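Side-chain contacts in pyocin S5 (Pseudomonas aeruginosa PAO1, PDB 6THK), which is a bacteriocin that is imported into its target cell and probably kills it by forming channels that depolarise the cytoplasmic membrane: residues K118-K122 and G123-D127; R167-A170 and Y171-D175. The protein carries 1 engineered substitution. One frame throughout, in Å; residues are numbered along the deposited sequence.

Contact 1. Residues K118-K122 and G123-D127; sequences KTFTK and GPFID. With ZN (zinc ion), chain F.
Phe120 O is gripped by two donors: the backbone N of Gly123 closes a weak bond to it at 3.4 Å, nearly straight at 169°, and the guanidinium atom NH1 of Arg167 on helix 157-212 supplies a second. The i to i+3 bond closes a type I beta turn, with Thr121 and Lys122 at its corners, where helix 95-121 gives way to the loop that leads to helix 133-145. Thr121 O lies nearer to the same Gly123 N, at 2.9 Å, but the angle is too poor for a bond. Beyond the turn the chain runs extended through Gly123 and Pro124, and Pro124 O also receives Arg167 NH1, so one arginine ties the turn and the extended chain to the neighbouring helix.

The side chains meet through two phenylalanine rings, edge against edge. Phe120 CZ comes to 3.4 Å from Phe125 CD1, each atom near the plane of the other ring. With CG anti to the backbone N (chi1 164°), the Phe120 ring is carried over to Phe125 CD1. Tyr171 of helix 157-212 meets both rings, so three aromatics gather here. Ile126, by contrast, is buried against Ala139 and Trp140 of helix 133-145.

At the far end of the loop, Asp127 binds a zinc ion together with Glu129. The carboxylate holds the metal unevenly: Asp127 OD1 sits 2.2 Å from zinc and Asp127 OD2 2.6 Å.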
# COMPACT_ATOMS: atom_id res chain seq x y z
N LYS A 118 29.22 -28.34 -54.18
CA LYS A 118 30.01 -29.55 -53.92
C LYS A 118 30.48 -30.20 -55.22
O LYS A 118 31.65 -30.59 -55.31
CB LYS A 118 29.23 -30.55 -53.06
N THR A 119 29.58 -30.31 -56.22
CA THR A 119 29.83 -30.89 -57.54
C THR A 119 30.91 -30.09 -58.28
O THR A 119 31.85 -30.68 -58.83
CB THR A 119 28.52 -30.93 -58.36
OG1 THR A 119 27.54 -31.65 -57.62
CG2 THR A 119 28.71 -31.52 -59.75
N PHE A 120 30.77 -28.75 -58.30
CA PHE A 120 31.72 -27.83 -58.92
C PHE A 120 33.10 -27.96 -58.26
O PHE A 120 34.10 -27.99 -58.98
CB PHE A 120 31.18 -26.38 -58.84
CG PHE A 120 32.22 -25.31 -59.08
CD1 PHE A 120 32.84 -25.19 -60.31
CD2 PHE A 120 32.57 -24.42 -58.07
CE1 PHE A 120 33.82 -24.21 -60.52
CE2 PHE A 120 33.53 -23.44 -58.29
CZ PHE A 120 34.14 -23.34 -59.51
N THR A 121 33.14 -28.09 -56.92
CA THR A 121 34.33 -28.24 -56.07
C THR A 121 35.20 -29.43 -56.50
O THR A 121 36.42 -29.30 -56.49
CB THR A 121 33.90 -28.28 -54.59
OG1 THR A 121 33.62 -26.94 -54.18
CG2 THR A 121 34.96 -28.86 -53.64
N LYS A 122 34.58 -30.56 -56.92
CA LYS A 122 35.23 -31.80 -57.38
C LYS A 122 36.38 -31.62 -58.41
O LYS A 122 37.24 -32.51 -58.52
CB LYS A 122 34.19 -32.79 -57.93
CG LYS A 122 33.30 -33.45 -56.89
CD LYS A 122 32.32 -34.41 -57.57
CE LYS A 122 31.39 -35.11 -56.61
NZ LYS A 122 30.44 -36.01 -57.33
N GLY A 123 36.38 -30.51 -59.15
CA GLY A 123 37.40 -30.20 -60.15
C GLY A 123 37.96 -28.79 -60.04
O GLY A 123 37.51 -28.00 -59.21
N PRO A 124 38.91 -28.42 -60.90
CA PRO A 124 39.49 -27.08 -60.85
C PRO A 124 38.57 -25.99 -61.37
O PRO A 124 37.59 -26.29 -62.04
CB PRO A 124 40.72 -27.20 -61.75
CG PRO A 124 40.35 -28.26 -62.72
CD PRO A 124 39.52 -29.24 -61.95
N PHE A 125 38.89 -24.73 -61.08
CA PHE A 125 38.08 -23.60 -61.52
C PHE A 125 38.39 -23.18 -62.95
O PHE A 125 39.50 -22.70 -63.25
CB PHE A 125 38.16 -22.42 -60.54
CG PHE A 125 37.45 -21.19 -61.05
CD1 PHE A 125 36.08 -21.22 -61.31
CD2 PHE A 125 38.14 -20.02 -61.30
CE1 PHE A 125 35.43 -20.10 -61.82
CE2 PHE A 125 37.48 -18.89 -61.79
CZ PHE A 125 36.13 -18.93 -62.05
N ILE A 126 37.40 -23.32 -63.82
CA ILE A 126 37.50 -22.91 -65.20
C ILE A 126 36.41 -21.87 -65.45
O ILE A 126 35.23 -22.18 -65.30
CB ILE A 126 37.42 -24.13 -66.19
CG1 ILE A 126 38.28 -25.34 -65.71
CG2 ILE A 126 37.78 -23.71 -67.62
CD1 ILE A 126 37.97 -26.67 -66.37
N ASP A 127 36.80 -20.61 -65.78
CA ASP A 127 35.82 -19.56 -66.06
C ASP A 127 35.45 -19.70 -67.52
O ASP A 127 35.99 -18.99 -68.37
CB ASP A 127 36.39 -18.16 -65.76
CG ASP A 127 35.35 -17.15 -65.31
OD1 ASP A 127 34.35 -17.56 -64.68
OD2 ASP A 127 35.57 -15.94 -65.53
ZN ZN F . 32.94 -16.17 -65.52

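Contact 2. Residues R167-A170 and Y171-D175; sequences RAVA and YYKQD
Lys173 lies alongside Val169, both side chains pointing the same way, one helical turn apart. Bends at chi2 (-90°) and chi4 (69°) bring the lysine NZ back beside the valine, so that Val169 CG1 is 4.0 Å from Lys173 CG and equally far from Lys173 NZ. On another side of the helix the Tyr172 ring leans obliquely against the carbonyl of Ala168, with Tyr172 CD2 3.3 Å from Ala168 O. The Tyr171 ring then sets its edge over the face of Tyr172: Tyr171 CD2 stands 3.6 Å above the Tyr172 ring, over the centre. Tyr172 OH is hydrogen-bonded to Glu129 OE1, the carboxylate oxygen that binds zinc, so this tyrosine belongs to the second shell of the metal site.

All of this sits within the long alpha-helix 157-212, packed against helices 42-87 and 95-121 and running into a predicted coiled coil. Its i to i+4 bonds vary in strength: Gln174 N reaches Ala170 O at 2.9 Å, whereas Tyr172 N to Ala168 O is weak. Gln174 CG sits between the backbone N and the carbonyl carbon (chi1 70°), which brings the amide back along the helix; Gln174 NE2 donates to Tyr171 O at 2.9 Å, in the carbonyl plane, on a lone pair. Tyr171 O also accepts Asp175 N at 3.1 Å.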
# COMPACT_ATOMS: atom_id res chain seq x y z
N ARG A 167 29.50 -30.51 -64.57
CA ARG A 167 30.19 -29.61 -63.64
C ARG A 167 30.09 -28.14 -64.10
O ARG A 167 30.05 -27.24 -63.25
CB ARG A 167 31.64 -30.05 -63.46
CG ARG A 167 32.28 -29.54 -62.17
CD ARG A 167 33.64 -30.12 -61.91
NE ARG A 167 34.63 -29.64 -62.88
CZ ARG A 167 35.41 -28.58 -62.68
NH1 ARG A 167 35.32 -27.87 -61.56
NH2 ARG A 167 36.28 -28.22 -63.61
N ALA A 168 30.01 -27.90 -65.44
CA ALA A 168 29.84 -26.55 -66.02
C ALA A 168 28.43 -26.02 -65.69
O ALA A 168 28.28 -24.84 -65.40
CB ALA A 168 30.04 -26.59 -67.53
N VAL A 169 27.41 -26.91 -65.72
CA VAL A 169 26.03 -26.58 -65.36
C VAL A 169 26.03 -26.26 -63.87
O VAL A 169 25.59 -25.17 -63.49
CB VAL A 169 25.03 -27.71 -65.73
CG1 VAL A 169 23.70 -27.55 -65.00
CG2 VAL A 169 24.81 -27.75 -67.23
N ALA A 170 26.64 -27.15 -63.04
CA ALA A 170 26.80 -26.98 -61.59
C ALA A 170 27.41 -25.62 -61.23
O ALA A 170 26.89 -24.96 -60.32
CB ALA A 170 27.66 -28.11 -61.02
N TYR A 171 28.47 -25.17 -61.98
CA TYR A 171 29.13 -23.88 -61.76
C TYR A 171 28.18 -22.69 -61.92
O TYR A 171 28.18 -21.80 -61.07
CB TYR A 171 30.37 -23.71 -62.65
CG TYR A 171 30.93 -22.29 -62.68
CD1 TYR A 171 31.60 -21.76 -61.58
CD2 TYR A 171 30.77 -21.49 -63.80
CE1 TYR A 171 32.10 -20.46 -61.60
CE2 TYR A 171 31.26 -20.18 -63.83
CZ TYR A 171 31.93 -19.67 -62.73
OH TYR A 171 32.43 -18.39 -62.75
N TYR A 172 27.40 -22.66 -63.01
CA TYR A 172 26.46 -21.58 -63.27
C TYR A 172 25.20 -21.69 -62.40
O TYR A 172 24.54 -20.68 -62.17
CB TYR A 172 26.14 -21.46 -64.77
CG TYR A 172 27.32 -20.99 -65.60
CD1 TYR A 172 27.85 -19.72 -65.45
CD2 TYR A 172 27.89 -21.82 -66.56
CE1 TYR A 172 28.95 -19.29 -66.20
CE2 TYR A 172 28.97 -21.40 -67.35
CZ TYR A 172 29.50 -20.13 -67.15
OH TYR A 172 30.58 -19.71 -67.89
N LYS A 173 24.88 -22.91 -61.90
CA LYS A 173 23.74 -23.15 -61.00
C LYS A 173 24.08 -22.58 -59.63
O LYS A 173 23.27 -21.84 -59.07
CB LYS A 173 23.40 -24.65 -60.91
CG LYS A 173 22.52 -25.15 -62.05
CD LYS A 173 21.02 -25.05 -61.75
CE LYS A 173 20.15 -25.46 -62.92
NZ LYS A 173 20.22 -26.92 -63.20
N GLN A 174 25.31 -22.86 -59.12
CA GLN A 174 25.74 -22.33 -57.83
C GLN A 174 25.96 -20.82 -57.87
O GLN A 174 25.79 -20.17 -56.85
CB GLN A 174 26.97 -23.07 -57.26
CG GLN A 174 28.31 -22.86 -57.98
CD GLN A 174 29.00 -21.56 -57.64
OE1 GLN A 174 29.05 -21.13 -56.48
NE2 GLN A 174 29.52 -20.89 -58.65
N ASP A 175 26.35 -20.28 -59.03
CA ASP A 175 26.55 -18.84 -59.18
C ASP A 175 25.23 -18.08 -59.10
O ASP A 175 25.15 -17.08 -58.39
CB ASP A 175 27.27 -18.54 -60.50
CG ASP A 175 27.15 -17.10 -60.94
OD1 ASP A 175 27.81 -16.23 -60.33
OD2 ASP A 175 26.37 -16.84 -61.89

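The centres of contacts 1 and 2 are about 9 Å apart, and the loop of the first lies on the helix of the second. Pro124 O and Arg167 NH1 make a probable hydrogen bond of 2.8 Å at one end of the interface. In the middle, Phe125 CE1 packs 3.4 Å from Tyr171 CE1. At the other end contact 2 reaches the zinc site indirectly: Asp127 OD1, a metal ligand in contact 1, takes a weak hydrogen bond from Tyr171 OH, and the nearest atom of the Tyr171 side chain is about 4 Å from the metal. The centres of contacts 1 and 2 lie about 74 and 72 Å from the centre of the elongated chain.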